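Local coordinates for protein 3-hydroxyacyl-thioester dehydratase Z (Mycobacterium tuberculosis, PDB 2C2I) that probably catalyses the reversible hydration of trans-2-enoyl-CoA to (3R)-3-hydroxyacyl-CoA, working as a homodimer of hotdog-fold subunits in fatty acid metabolism, at residues A[2-7]-A[77-83]; A[13-19]-A[108-114]; A[30-35]-A[60-65]; A[92-98]-A[138-144]; A[100-106]-A[131-135]. Numbering follows the deposited sequence.

Contact 1: residues A[2-7]-A[77-83]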
# COMPACT_ATOMS: atom_id res chain seq x y z
N ARG A 2 7.67 10.74 -20.71
CA ARG A 2 8.04 12.17 -20.48
C ARG A 2 9.24 12.27 -19.53
O ARG A 2 9.26 11.63 -18.48
CB ARG A 2 6.83 12.91 -19.91
CG ARG A 2 7.02 14.39 -19.64
CD ARG A 2 5.74 15.00 -19.08
NE ARG A 2 5.81 16.46 -19.11
CZ ARG A 2 4.83 17.27 -18.74
NH1 ARG A 2 3.66 16.80 -18.31
NH2 ARG A 2 5.02 18.58 -18.81
N THR A 3 10.25 13.06 -19.91
CA THR A 3 11.43 13.26 -19.07
C THR A 3 11.39 14.68 -18.54
O THR A 3 11.31 15.64 -19.32
CB THR A 3 12.76 13.04 -19.83
OG1 THR A 3 12.89 11.67 -20.22
CG2 THR A 3 13.96 13.40 -18.95
N PHE A 4 11.43 14.82 -17.22
CA PHE A 4 11.60 16.13 -16.61
C PHE A 4 13.10 16.30 -16.40
O PHE A 4 13.71 15.53 -15.66
CB PHE A 4 10.82 16.20 -15.28
CG PHE A 4 9.31 16.20 -15.46
CD1 PHE A 4 8.62 17.39 -15.70
CD2 PHE A 4 8.58 15.01 -15.40
CE1 PHE A 4 7.23 17.39 -15.88
CE2 PHE A 4 7.20 15.01 -15.57
CZ PHE A 4 6.52 16.20 -15.82
N GLU A 5 13.68 17.31 -17.03
CA GLU A 5 15.14 17.52 -16.93
C GLU A 5 15.63 17.84 -15.51
O GLU A 5 16.82 17.70 -15.22
CB GLU A 5 15.60 18.60 -17.93
CG GLU A 5 15.33 18.26 -19.42
CD GLU A 5 16.05 17.00 -19.91
OE1 GLU A 5 17.20 16.75 -19.46
OE2 GLU A 5 15.47 16.28 -20.75
N SER A 6 14.71 18.26 -14.64
CA SER A 6 15.04 18.66 -13.26
C SER A 6 13.78 18.79 -12.44
O SER A 6 12.70 18.83 -12.99
CB SER A 6 15.73 20.03 -13.24
OG SER A 6 14.77 21.05 -13.52
N VAL A 7 13.93 18.94 -11.12
CA VAL A 7 12.79 19.10 -10.21
C VAL A 7 12.14 20.46 -10.36
O VAL A 7 10.95 20.63 -10.10
CB VAL A 7 13.18 18.83 -8.76
CG1 VAL A 7 13.48 17.34 -8.56
CG2 VAL A 7 14.37 19.73 -8.29
N MSE A 77 5.35 6.28 -17.29
CA MSE A 77 4.84 7.59 -17.71
C MSE A 77 5.88 8.71 -17.79
O MSE A 77 5.84 9.51 -18.72
CB MSE A 77 3.74 8.05 -16.75
CG MSE A 77 2.59 7.09 -16.60
SE MSE A 77 1.39 7.86 -15.29
CE MSE A 77 0.46 6.34 -14.74
N TYR A 78 6.76 8.80 -16.80
CA TYR A 78 7.72 9.91 -16.71
C TYR A 78 8.89 9.53 -15.85
O TYR A 78 8.82 8.57 -15.08
CB TYR A 78 7.08 11.20 -16.15
CG TYR A 78 6.49 11.05 -14.77
CD1 TYR A 78 7.20 11.43 -13.62
CD2 TYR A 78 5.22 10.52 -14.60
CE1 TYR A 78 6.64 11.27 -12.35
CE2 TYR A 78 4.66 10.35 -13.35
CZ TYR A 78 5.36 10.71 -12.23
OH TYR A 78 4.75 10.54 -11.00
N THR A 79 9.99 10.27 -16.02
CA THR A 79 11.10 10.17 -15.09
C THR A 79 11.55 11.59 -14.75
O THR A 79 11.24 12.53 -15.47
CB THR A 79 12.29 9.39 -15.67
OG1 THR A 79 12.75 10.04 -16.86
CG2 THR A 79 11.87 7.94 -16.01
N VAL A 80 12.28 11.71 -13.65
CA VAL A 80 12.79 13.00 -13.19
C VAL A 80 14.32 12.89 -13.06
O VAL A 80 14.82 12.09 -12.29
CB VAL A 80 12.16 13.41 -11.83
CG1 VAL A 80 12.74 14.74 -11.32
CG2 VAL A 80 10.64 13.48 -11.92
N LYS A 81 15.05 13.70 -13.83
CA LYS A 81 16.51 13.69 -13.80
C LYS A 81 17.06 14.52 -12.64
O LYS A 81 16.34 15.34 -12.05
CB LYS A 81 17.09 14.23 -15.12
CG LYS A 81 17.00 13.29 -16.31
CD LYS A 81 17.42 14.02 -17.57
CE LYS A 81 17.76 13.05 -18.73
NZ LYS A 81 18.09 13.79 -19.99
N GLY A 82 18.33 14.31 -12.31
CA GLY A 82 18.97 15.11 -11.27
C GLY A 82 18.62 14.69 -9.85
O GLY A 82 18.92 15.41 -8.89
N VAL A 83 17.98 13.53 -9.71
CA VAL A 83 17.69 12.98 -8.38
C VAL A 83 18.27 11.57 -8.16
O VAL A 83 18.33 10.74 -9.08
CB VAL A 83 16.16 13.03 -8.02
CG1 VAL A 83 15.71 14.50 -7.85
CG2 VAL A 83 15.33 12.34 -9.07
O HOH W 1 16.56 17.55 -10.58
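Met77 opens the pairing with its backbone: its O accepts a hydrogen bond from Arg2 N at 3.0 Å, while the side chain of this selenomethionine leads away, onto Ala108 and Ser110. At Tyr78 the CA approaches Arg2 O to 2.9 Å in a CA-H...O contact, and CB meets the edge of the Phe4 ring, 3.9 Å from CE2. Thr79 bonds twice to the 2-7 segment, through N to Arg2 O and through O to Phe4 N, each at 2.9 Å. With Thr3 opposite Thr79 and Phe4 opposite Val80, this is a two-stranded parallel ribbon that joins the N terminus to the chain leaving helix 70-75, beside the antiparallel sheet of the hotdog fold. The two threonines share one face; Phe4 and Val80 share the other, where Val80 CG2 lies 4.3 Å from Phe4 CD2. Lys81 N donates to Phe4 O at 2.9 Å, and its extended side chain reaches a salt bridge between NZ and Glu5 OE1, 3.1 Å. A water links Lys81 O, 2.7 Å away, to Val7 N, 3.0 Å away, at the start of helix 7-12, where Ser6 is the N-cap. Beyond Gly82, Val83 CG1 packs 3.7 Å from Val7 CG1.

Contact 2: residues A[13-19]-A[108-114]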
# COMPACT_ATOMS: atom_id res chain seq x y z
N ALA A 13 5.29 22.03 -14.01
CA ALA A 13 4.25 21.19 -14.62
C ALA A 13 3.11 20.86 -13.65
O ALA A 13 2.21 20.08 -14.00
CB ALA A 13 4.86 19.91 -15.19
N ALA A 14 3.14 21.46 -12.46
CA ALA A 14 2.04 21.28 -11.51
C ALA A 14 0.73 21.62 -12.21
O ALA A 14 0.65 22.59 -12.98
CB ALA A 14 2.24 22.15 -10.26
N GLY A 15 -0.29 20.82 -11.96
CA GLY A 15 -1.57 21.06 -12.60
C GLY A 15 -1.65 20.52 -14.02
O GLY A 15 -2.58 20.88 -14.76
N GLU A 16 -0.69 19.67 -14.42
CA GLU A 16 -0.75 18.96 -15.72
C GLU A 16 -0.92 17.46 -15.56
O GLU A 16 -0.54 16.88 -14.54
CB GLU A 16 0.53 19.21 -16.54
CG GLU A 16 0.75 20.67 -16.95
CD GLU A 16 2.03 20.89 -17.74
OE1 GLU A 16 2.80 19.93 -17.97
OE2 GLU A 16 2.26 22.05 -18.14
N LYS A 17 -1.49 16.82 -16.59
CA LYS A 17 -1.46 15.37 -16.74
C LYS A 17 -0.01 14.94 -16.98
O LYS A 17 0.74 15.62 -17.69
CB LYS A 17 -2.38 14.91 -17.89
CG LYS A 17 -2.45 13.41 -18.12
CD LYS A 17 -3.31 13.06 -19.34
CE LYS A 17 -3.11 11.60 -19.76
NZ LYS A 17 -4.16 11.10 -20.73
N VAL A 18 0.42 13.84 -16.36
CA VAL A 18 1.78 13.35 -16.58
C VAL A 18 1.84 12.01 -17.33
O VAL A 18 2.93 11.52 -17.64
CB VAL A 18 2.62 13.29 -15.27
CG1 VAL A 18 2.92 14.68 -14.78
CG2 VAL A 18 1.88 12.49 -14.20
N GLY A 19 0.68 11.43 -17.63
CA GLY A 19 0.63 10.36 -18.62
C GLY A 19 -0.31 9.22 -18.33
O GLY A 19 -1.28 9.33 -17.54
N ALA A 108 -2.92 2.73 -15.63
CA ALA A 108 -3.07 3.91 -14.79
C ALA A 108 -2.94 5.20 -15.61
O ALA A 108 -2.22 5.22 -16.61
CB ALA A 108 -2.02 3.88 -13.64
N THR A 109 -3.64 6.25 -15.15
CA THR A 109 -3.48 7.62 -15.64
C THR A 109 -3.13 8.47 -14.42
O THR A 109 -3.79 8.35 -13.41
CB THR A 109 -4.82 8.14 -16.17
OG1 THR A 109 -5.26 7.26 -17.22
CG2 THR A 109 -4.65 9.56 -16.72
N SER A 110 -2.10 9.32 -14.51
CA SER A 110 -1.75 10.19 -13.38
C SER A 110 -1.65 11.67 -13.77
O SER A 110 -1.31 12.01 -14.92
CB SER A 110 -0.41 9.76 -12.76
OG SER A 110 -0.48 8.45 -12.21
N SER A 111 -1.90 12.54 -12.80
CA SER A 111 -1.75 13.99 -12.97
C SER A 111 -0.96 14.55 -11.81
O SER A 111 -1.03 14.01 -10.70
CB SER A 111 -3.12 14.67 -12.97
OG SER A 111 -3.95 14.08 -13.95
N LEU A 112 -0.22 15.63 -12.06
CA LEU A 112 0.54 16.25 -10.98
C LEU A 112 -0.32 17.29 -10.24
O LEU A 112 -0.73 18.31 -10.82
CB LEU A 112 1.81 16.89 -11.57
CG LEU A 112 2.86 17.49 -10.67
CD1 LEU A 112 3.33 16.43 -9.66
CD2 LEU A 112 4.02 17.92 -11.59
N VAL A 113 -0.60 17.01 -8.96
CA VAL A 113 -1.40 17.92 -8.15
C VAL A 113 -0.58 19.14 -7.72
O VAL A 113 -1.03 20.29 -7.83
CB VAL A 113 -2.02 17.20 -6.94
CG1 VAL A 113 -2.80 18.17 -6.06
CG2 VAL A 113 -2.96 16.11 -7.43
N GLY A 114 0.64 18.89 -7.26
CA GLY A 114 1.45 19.97 -6.73
C GLY A 114 2.85 19.49 -6.43
O GLY A 114 3.09 18.30 -6.30
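Strand segments 17-19 and 108-114 run antiparallel, with 144° between their N-to-C directions and a closest axis approach of 4.3 Å. Before the strand, Ala13 to Glu16 form a type II beta turn closed by Glu16 N to Ala13 O at 3.0 Å; Gly15 sits at its third position with positive phi. The turn joins the ladder: Gly15 N donates to Leu112 O and Leu112 N to Glu16 O, both at 2.8 Å. Lys17 and Ser111 form a non-hydrogen-bonded pair, after which a classic beta bulge, Val18 and Gly19 both facing Ser110, shifts the register by one. Val18 N donates to Ser110 O at 2.9 Å, Gly19 N reaches the same oxygen weakly at 3.4 Å, and Ser110 N returns a bond to Gly19 O at 3.1 Å. This ladder seats the edge strand 17-25 on strand 105-119 in the hotdog sheet.

Leu112 is the main apolar side chain, with CD2 4.2 Å from Ala13 CB and CB 4.1 Å from Val18 CG1. Ala13 and Val18 also touch Phe4, and Ser110 OG hydrogen-bonds Thr129 OG1. On the face shared by Lys17 and Ser111, the lysine's aliphatic part skirts the neighbouring strand, CE lying 4.0 Å from Thr109 CG2. The direct polar links between these segments are thus backbone bonds, whereas the side chains add apolar packing and the Glu16 carboxylate is engaged by Arg2 in a salt bridge.

Contact 3: residues A[30-35]-A[60-65]; sequences EVNLFA and IAHGFM
In this hotdog fold helix 28-38, spanning all of 30-35, packs against the extended entry, 60-62, to helix 63-68, which lies on the sheet. His62 is the N-cap residue, and Met65 N bonds to His62 O at 2.9 Å. Val31 lies opposite Ala61 (CA-CA 6.0 Å) and Phe34 opposite Met65 (7.0 Å); no hydrogen bond crosses between the segments.

Apolar packing begins at Val31 (chi1 t), whose CG2 lies 4.4 Å from Ala61 CB and 3.6 Å from CE of Met65, a selenomethionine. Phe34 (chi1 t, chi2 81°) points toward 60-65, with CZ 3.9 Å from Phe64 CB.

Aromatic contacts centre on the same ring. Met65 (chi1 t, chi2 t, chi3 p) sets CB over its face, 3.5 Å from the centroid, a CH-pi contact, and SE obliquely at 4.6 Å, a Met-aromatic contact. The His62 ring (chi1 m, chi2 75°) meets it obliquely, planes at 52° and centroids 4.9 Å apart, and stacks on His45. Phe34 also meets Phe34 of the second subunit.

His62 NE2 hydrogen-bonds Asp40 O; Asp40 and His45 are probably important for catalysis, and Ile60 to Gly63 are inferred to bind substrate. On the helix side, His62 CE1 lies 3.5 Å from Val31 O.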
# COMPACT_ATOMS: atom_id res chain seq x y z
N GLU A 30 2.16 -13.40 -9.15
CA GLU A 30 2.44 -12.12 -8.49
C GLU A 30 1.64 -11.98 -7.22
O GLU A 30 2.15 -11.44 -6.22
CB GLU A 30 2.15 -10.95 -9.43
CG GLU A 30 3.10 -10.90 -10.63
CD GLU A 30 2.68 -9.85 -11.64
OE1 GLU A 30 1.47 -9.54 -11.75
OE2 GLU A 30 3.59 -9.32 -12.31
N VAL A 31 0.40 -12.44 -7.26
CA VAL A 31 -0.51 -12.32 -6.11
C VAL A 31 0.01 -13.19 -4.95
O VAL A 31 0.01 -12.75 -3.80
CB VAL A 31 -1.98 -12.64 -6.48
CG1 VAL A 31 -2.88 -12.66 -5.23
CG2 VAL A 31 -2.52 -11.62 -7.47
N ASN A 32 0.47 -14.40 -5.30
CA ASN A 32 1.14 -15.30 -4.34
C ASN A 32 2.43 -14.75 -3.75
O ASN A 32 2.66 -14.88 -2.54
CB ASN A 32 1.43 -16.65 -5.02
CG ASN A 32 0.18 -17.36 -5.47
OD1 ASN A 32 -0.93 -16.96 -5.16
ND2 ASN A 32 0.36 -18.43 -6.24
N LEU A 33 3.27 -14.11 -4.56
CA LEU A 33 4.51 -13.52 -4.07
C LEU A 33 4.16 -12.39 -3.10
O LEU A 33 4.83 -12.23 -2.10
CB LEU A 33 5.38 -12.97 -5.20
CG LEU A 33 6.05 -13.93 -6.20
CD1 LEU A 33 6.74 -13.20 -7.33
CD2 LEU A 33 7.00 -14.85 -5.47
N PHE A 34 3.12 -11.62 -3.44
CA PHE A 34 2.66 -10.52 -2.58
C PHE A 34 2.21 -11.01 -1.21
O PHE A 34 2.54 -10.40 -0.17
CB PHE A 34 1.53 -9.74 -3.25
CG PHE A 34 1.26 -8.39 -2.59
CD1 PHE A 34 2.06 -7.30 -2.89
CD2 PHE A 34 0.23 -8.25 -1.66
CE1 PHE A 34 1.83 -6.05 -2.27
CE2 PHE A 34 -0.01 -7.01 -1.02
CZ PHE A 34 0.78 -5.91 -1.33
N ALA A 35 1.42 -12.08 -1.23
CA ALA A 35 0.98 -12.77 -0.04
C ALA A 35 2.17 -13.23 0.78
O ALA A 35 2.20 -13.03 1.98
CB ALA A 35 0.08 -13.98 -0.42
N ILE A 60 -8.90 -12.60 -6.38
CA ILE A 60 -8.71 -11.17 -6.68
C ILE A 60 -7.39 -10.68 -6.07
O ILE A 60 -6.89 -11.26 -5.09
CB ILE A 60 -9.94 -10.30 -6.21
CG1 ILE A 60 -10.13 -10.32 -4.69
CG2 ILE A 60 -11.24 -10.71 -6.91
CD1 ILE A 60 -11.20 -9.36 -4.19
N ALA A 61 -6.80 -9.64 -6.65
CA ALA A 61 -5.57 -9.06 -6.12
C ALA A 61 -5.81 -8.44 -4.74
O ALA A 61 -6.91 -8.06 -4.41
CB ALA A 61 -5.03 -7.97 -7.08
N HIS A 62 -4.75 -8.33 -3.95
CA HIS A 62 -4.79 -7.54 -2.72
C HIS A 62 -4.92 -6.08 -3.15
O HIS A 62 -4.21 -5.65 -4.04
CB HIS A 62 -3.47 -7.66 -1.96
CG HIS A 62 -3.11 -9.06 -1.55
ND1 HIS A 62 -2.63 -10.00 -2.43
CD2 HIS A 62 -3.07 -9.63 -0.32
CE1 HIS A 62 -2.36 -11.12 -1.77
NE2 HIS A 62 -2.63 -10.92 -0.49
N GLY A 63 -5.83 -5.33 -2.53
CA GLY A 63 -5.86 -3.86 -2.75
C GLY A 63 -4.51 -3.22 -2.48
O GLY A 63 -4.10 -2.26 -3.19
N PHE A 64 -3.79 -3.73 -1.49
CA PHE A 64 -2.50 -3.13 -1.16
C PHE A 64 -1.51 -3.38 -2.28
O PHE A 64 -0.57 -2.63 -2.44
CB PHE A 64 -1.94 -3.63 0.18
CG PHE A 64 -2.51 -2.94 1.39
CD1 PHE A 64 -2.45 -1.54 1.53
CD2 PHE A 64 -3.09 -3.69 2.41
CE1 PHE A 64 -2.95 -0.92 2.67
CE2 PHE A 64 -3.58 -3.07 3.59
CZ PHE A 64 -3.53 -1.70 3.71
N MSE A 65 -1.74 -4.45 -3.06
CA MSE A 65 -0.84 -4.70 -4.17
C MSE A 65 -1.14 -3.76 -5.33
O MSE A 65 -0.24 -3.16 -5.87
CB MSE A 65 -0.91 -6.13 -4.68
CG MSE A 65 0.07 -6.33 -5.85
SE MSE A 65 0.25 -8.18 -6.38
CE MSE A 65 -1.14 -8.47 -6.38

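Contact 4: residues A[92-98]-A[138-144]; sequences NKVRFPA and KPACVAE
Val94, Cys141, Ala143 and Phe96 form the apolar centre: Val94 CG2 lies 4.0 Å from Ala143 CB and Val94 CG1 3.9 Å from Cys141 SG, while Phe96 CE1 is 3.7 Å from that sulfur, an oblique sulfur-aromatic contact. Val94 and Cys141 have chi1 t, Phe96 chi1 m and chi2 -72°. Leu67 of helix 63-68 packs on Val94, Phe96 and Ala143.

Strands 93-95 and 141-144 are extended and antiparallel, at 178° with axes 4.7 Å apart; the chain turns a corner at Asn92, and Pro97 and Ala140 have helical angles. Val94 faces Ala143 as a non-hydrogen-bonded pair (CA-CA 4.2 Å), between the hydrogen-bonded pairs Lys93-Glu144 and Arg95-Val142. Glu144 N donates to Lys93 O and Arg95 N to Val142 O, both at 2.9 Å, and Val142 N to Arg95 O at 3.0 Å. Beyond them Ala98 N reaches Pro139 O weakly at 3.0 Å, and a water joins Ala98 O (2.6 Å) to Ala140 O (2.7 Å). Pro97 and Ala98 belong to the inferred substrate site.

At the other end Asn92 (chi1 m) gives Glu144 (chi1 and chi2 t) two bonds, N to O and ND2 to OE2, both 2.8 Å. Strand 86-95 continues the hotdog sheet into the second subunit, whose Arg95 NH2 hydrogen-bonds Asn92 OD1, and the reverse. Asn92 ND2 therefore serves the ladder within the chain and OD1 the dimer interface.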
# COMPACT_ATOMS: atom_id res chain seq x y z
N ASN A 92 -2.83 10.65 0.61
CA ASN A 92 -3.88 11.46 1.20
C ASN A 92 -5.24 10.76 1.18
O ASN A 92 -6.06 10.99 2.06
CB ASN A 92 -3.95 12.81 0.50
CG ASN A 92 -2.71 13.66 0.77
OD1 ASN A 92 -2.09 13.52 1.84
ND2 ASN A 92 -2.33 14.50 -0.18
N LYS A 93 -5.46 9.92 0.18
CA LYS A 93 -6.72 9.14 0.09
C LYS A 93 -6.54 8.04 -0.93
O LYS A 93 -5.85 8.23 -1.94
CB LYS A 93 -7.88 10.02 -0.37
CG LYS A 93 -9.26 9.39 -0.14
CD LYS A 93 -10.36 10.34 -0.58
CE LYS A 93 -11.71 9.61 -0.56
NZ LYS A 93 -12.84 10.54 -0.83
N VAL A 94 -7.14 6.88 -0.66
CA VAL A 94 -7.11 5.77 -1.62
C VAL A 94 -8.46 5.06 -1.51
O VAL A 94 -8.93 4.81 -0.40
CB VAL A 94 -5.99 4.71 -1.28
CG1 VAL A 94 -6.10 3.55 -2.26
CG2 VAL A 94 -4.52 5.34 -1.28
N ARG A 95 -9.02 4.70 -2.66
CA ARG A 95 -10.24 3.90 -2.68
C ARG A 95 -10.05 2.81 -3.72
O ARG A 95 -9.21 2.93 -4.63
CB ARG A 95 -11.48 4.77 -2.97
CG ARG A 95 -11.84 5.80 -1.89
CD ARG A 95 -12.31 5.15 -0.62
NE ARG A 95 -12.77 6.07 0.41
CZ ARG A 95 -12.02 6.56 1.40
NH1 ARG A 95 -10.71 6.29 1.50
NH2 ARG A 95 -12.59 7.34 2.29
N PHE A 96 -10.78 1.69 -3.55
CA PHE A 96 -10.67 0.54 -4.45
C PHE A 96 -12.06 0.18 -4.94
O PHE A 96 -12.67 -0.80 -4.46
CB PHE A 96 -10.06 -0.67 -3.72
CG PHE A 96 -8.67 -0.43 -3.17
CD1 PHE A 96 -7.58 -0.35 -4.02
CD2 PHE A 96 -8.47 -0.27 -1.80
CE1 PHE A 96 -6.29 -0.14 -3.53
CE2 PHE A 96 -7.17 -0.06 -1.29
CZ PHE A 96 -6.09 0.01 -2.15
N PRO A 97 -12.62 0.99 -5.86
CA PRO A 97 -14.03 0.79 -6.25
C PRO A 97 -14.39 -0.60 -6.78
O PRO A 97 -15.48 -1.11 -6.47
CB PRO A 97 -14.25 1.86 -7.32
CG PRO A 97 -13.27 3.00 -6.88
CD PRO A 97 -12.03 2.18 -6.53
N ALA A 98 -13.50 -1.22 -7.53
CA ALA A 98 -13.74 -2.54 -8.13
C ALA A 98 -12.58 -3.49 -7.84
O ALA A 98 -11.42 -3.09 -7.93
CB ALA A 98 -13.92 -2.40 -9.61
N LYS A 138 -15.92 0.46 -13.22
CA LYS A 138 -15.39 1.14 -12.02
C LYS A 138 -13.86 1.00 -11.97
O LYS A 138 -13.34 -0.03 -12.36
CB LYS A 138 -16.02 0.58 -10.74
CG LYS A 138 -17.52 0.89 -10.55
CD LYS A 138 -18.04 0.26 -9.25
CE LYS A 138 -19.55 0.41 -9.10
NZ LYS A 138 -20.27 -0.17 -10.29
N PRO A 139 -13.15 2.05 -11.49
CA PRO A 139 -11.68 1.92 -11.38
C PRO A 139 -11.29 0.87 -10.34
O PRO A 139 -12.07 0.59 -9.42
CB PRO A 139 -11.21 3.30 -10.90
CG PRO A 139 -12.42 4.12 -10.63
CD PRO A 139 -13.65 3.38 -11.07
N ALA A 140 -10.09 0.33 -10.47
CA ALA A 140 -9.54 -0.58 -9.48
C ALA A 140 -9.01 0.22 -8.30
O ALA A 140 -9.05 -0.25 -7.17
CB ALA A 140 -8.45 -1.42 -10.07
N CYS A 141 -8.54 1.43 -8.57
CA CYS A 141 -7.91 2.21 -7.51
C CYS A 141 -7.92 3.67 -7.90
O CYS A 141 -7.63 4.01 -9.05
CB CYS A 141 -6.47 1.72 -7.33
SG CYS A 141 -5.58 2.58 -5.99
N VAL A 142 -8.28 4.53 -6.95
CA VAL A 142 -8.16 5.98 -7.10
C VAL A 142 -7.33 6.42 -5.89
O VAL A 142 -7.73 6.22 -4.75
CB VAL A 142 -9.52 6.72 -7.09
CG1 VAL A 142 -9.32 8.23 -7.34
CG2 VAL A 142 -10.50 6.13 -8.12
N ALA A 143 -6.18 7.05 -6.16
CA ALA A 143 -5.23 7.37 -5.08
C ALA A 143 -4.66 8.75 -5.26
O ALA A 143 -4.41 9.17 -6.38
CB ALA A 143 -4.08 6.37 -5.08
N GLU A 144 -4.47 9.45 -4.16
CA GLU A 144 -3.61 10.62 -4.19
C GLU A 144 -2.39 10.30 -3.32
O GLU A 144 -2.54 10.01 -2.13
CB GLU A 144 -4.35 11.84 -3.66
CG GLU A 144 -3.53 13.12 -3.78
CD GLU A 144 -4.33 14.32 -3.35
OE1 GLU A 144 -5.32 14.62 -4.05
OE2 GLU A 144 -4.05 14.91 -2.31
O HOH W 2 -9.29 -2.83 -6.49

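Contact 5: residues A[100-106]-A[131-135]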
# COMPACT_ATOMS: atom_id res chain seq x y z
N VAL A 100 -9.85 -6.55 -8.58
CA VAL A 100 -9.05 -6.88 -9.73
C VAL A 100 -9.01 -8.40 -9.78
O VAL A 100 -8.28 -9.02 -9.00
CB VAL A 100 -7.62 -6.30 -9.59
CG1 VAL A 100 -6.75 -6.67 -10.80
CG2 VAL A 100 -7.67 -4.77 -9.40
N PRO A 101 -9.82 -9.01 -10.68
CA PRO A 101 -9.67 -10.46 -10.82
C PRO A 101 -8.25 -10.79 -11.24
O PRO A 101 -7.67 -10.08 -12.06
CB PRO A 101 -10.65 -10.79 -11.97
CG PRO A 101 -11.67 -9.71 -11.89
CD PRO A 101 -10.89 -8.48 -11.55
N VAL A 102 -7.68 -11.85 -10.68
CA VAL A 102 -6.38 -12.33 -11.12
C VAL A 102 -6.48 -12.67 -12.62
O VAL A 102 -7.53 -13.13 -13.06
CB VAL A 102 -5.91 -13.56 -10.30
CG1 VAL A 102 -4.64 -14.13 -10.89
CG2 VAL A 102 -5.66 -13.18 -8.85
N GLY A 103 -5.41 -12.41 -13.37
CA GLY A 103 -5.41 -12.56 -14.83
C GLY A 103 -5.85 -11.34 -15.61
O GLY A 103 -5.65 -11.28 -16.82
N SER A 104 -6.50 -10.39 -14.93
CA SER A 104 -6.96 -9.14 -15.55
C SER A 104 -5.83 -8.19 -15.90
O SER A 104 -4.74 -8.29 -15.35
CB SER A 104 -7.89 -8.40 -14.60
OG SER A 104 -9.07 -9.15 -14.43
N ARG A 105 -6.13 -7.24 -16.80
CA ARG A 105 -5.19 -6.16 -17.12
C ARG A 105 -5.60 -4.86 -16.43
O ARG A 105 -6.79 -4.56 -16.29
CB ARG A 105 -5.07 -5.95 -18.62
CG ARG A 105 -4.49 -7.15 -19.34
CD ARG A 105 -3.88 -6.76 -20.68
NE ARG A 105 -4.84 -6.07 -21.52
CZ ARG A 105 -4.52 -5.52 -22.69
NH1 ARG A 105 -3.27 -5.58 -23.13
NH2 ARG A 105 -5.46 -4.90 -23.40
N VAL A 106 -4.60 -4.13 -15.98
CA VAL A 106 -4.79 -2.83 -15.35
C VAL A 106 -3.92 -1.75 -16.05
O VAL A 106 -2.88 -2.04 -16.62
CB VAL A 106 -4.46 -2.88 -13.83
CG1 VAL A 106 -5.39 -3.85 -13.10
CG2 VAL A 106 -2.99 -3.27 -13.62
N VAL A 131 -6.40 3.93 -11.46
CA VAL A 131 -6.05 2.66 -12.07
C VAL A 131 -7.34 2.02 -12.58
O VAL A 131 -8.25 1.73 -11.79
CB VAL A 131 -5.34 1.69 -11.06
CG1 VAL A 131 -4.86 0.43 -11.76
CG2 VAL A 131 -4.15 2.37 -10.39
N GLU A 132 -7.43 1.84 -13.89
CA GLU A 132 -8.57 1.12 -14.48
C GLU A 132 -8.25 -0.35 -14.61
O GLU A 132 -7.09 -0.73 -14.72
CB GLU A 132 -8.93 1.71 -15.85
CG GLU A 132 -7.93 1.46 -16.94
CD GLU A 132 -8.32 2.18 -18.24
OE1 GLU A 132 -9.47 1.98 -18.72
OE2 GLU A 132 -7.51 2.95 -18.76
N VAL A 133 -9.30 -1.19 -14.62
CA VAL A 133 -9.11 -2.63 -14.86
C VAL A 133 -10.00 -3.05 -16.04
O VAL A 133 -11.17 -2.73 -16.07
CB VAL A 133 -9.30 -3.50 -13.54
CG1 VAL A 133 -10.56 -3.12 -12.76
CG2 VAL A 133 -9.26 -4.99 -13.84
N GLU A 134 -9.41 -3.74 -17.01
CA GLU A 134 -10.00 -3.92 -18.34
C GLU A 134 -11.42 -4.49 -18.46
O GLU A 134 -12.14 -4.15 -19.41
CB GLU A 134 -9.03 -4.69 -19.23
CG GLU A 134 -9.28 -4.53 -20.73
CD GLU A 134 -8.18 -5.14 -21.56
OE1 GLU A 134 -7.72 -6.24 -21.20
OE2 GLU A 134 -7.77 -4.51 -22.56
N GLY A 135 -11.86 -5.31 -17.50
CA GLY A 135 -13.24 -5.84 -17.53
C GLY A 135 -14.36 -5.21 -16.68
O GLY A 135 -15.42 -5.83 -16.52
O HOH W 3 -8.11 -7.97 -19.09
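The open end of the long hairpin formed by strands 105-119 and 122-133, part of the hotdog sheet, is joined here by backbone and charge. Arg105 O accepts from Glu134 N at 2.8 Å and also takes a CA-H...O contact from Val133 CA at 3.3 Å. Arg105 N is satisfied by a water 3.1 Å away, which donates to Glu134 OE1 at 2.8 Å. That carboxylate holds the guanidinium edge-on through two bonds, Arg105 NE to OE1 of Glu134 at 2.9 Å and Arg105 NH2 to OE2 of Glu134 at a very short 2.5 Å, a bidentate salt bridge. The guanidinium also makes a cation-pi contact with Trp23 of edge strand 17-25, while Glu132 turns to Arg107 instead.

Before the strand, Pro101 to Ser104 make a type II beta turn. Pro101 O accepts twice from Ser104, from N at 3.1 Å and from OG at 2.9 Å. Val106 and Val133 form a non-hydrogen-bonded antiparallel pair, CA atoms 4.3 Å apart. Between the strands Val106 CB lies 3.9 Å from Val131 CG1; Val133 CG2 packs at 3.8 Å from Ser104 CB and 4.3 Å from Val100 CG1.

From the N terminus, contact 1 closes the first long loop by pairing residues 2-7 with 77-83; contact 3, between helix 28-38 and the entry to helix 63-68, lies wholly within that loop. Contact 2 starts at 13-19, inside the same loop, but ends at 108-114, so it crosses contact 1, and the Arg2-Glu16 salt bridge joins the two. Contact 2 also crosses contacts 4 and 5. Contact 5, at the hairpin's open end, falls within the span closed by contact 4. Contacts 2, 5 and 4 together follow the antiparallel sheet; contact 3 meets both 4 and 5 beside the inferred substrate site, and contacts 3 and 4 reach the second subunit.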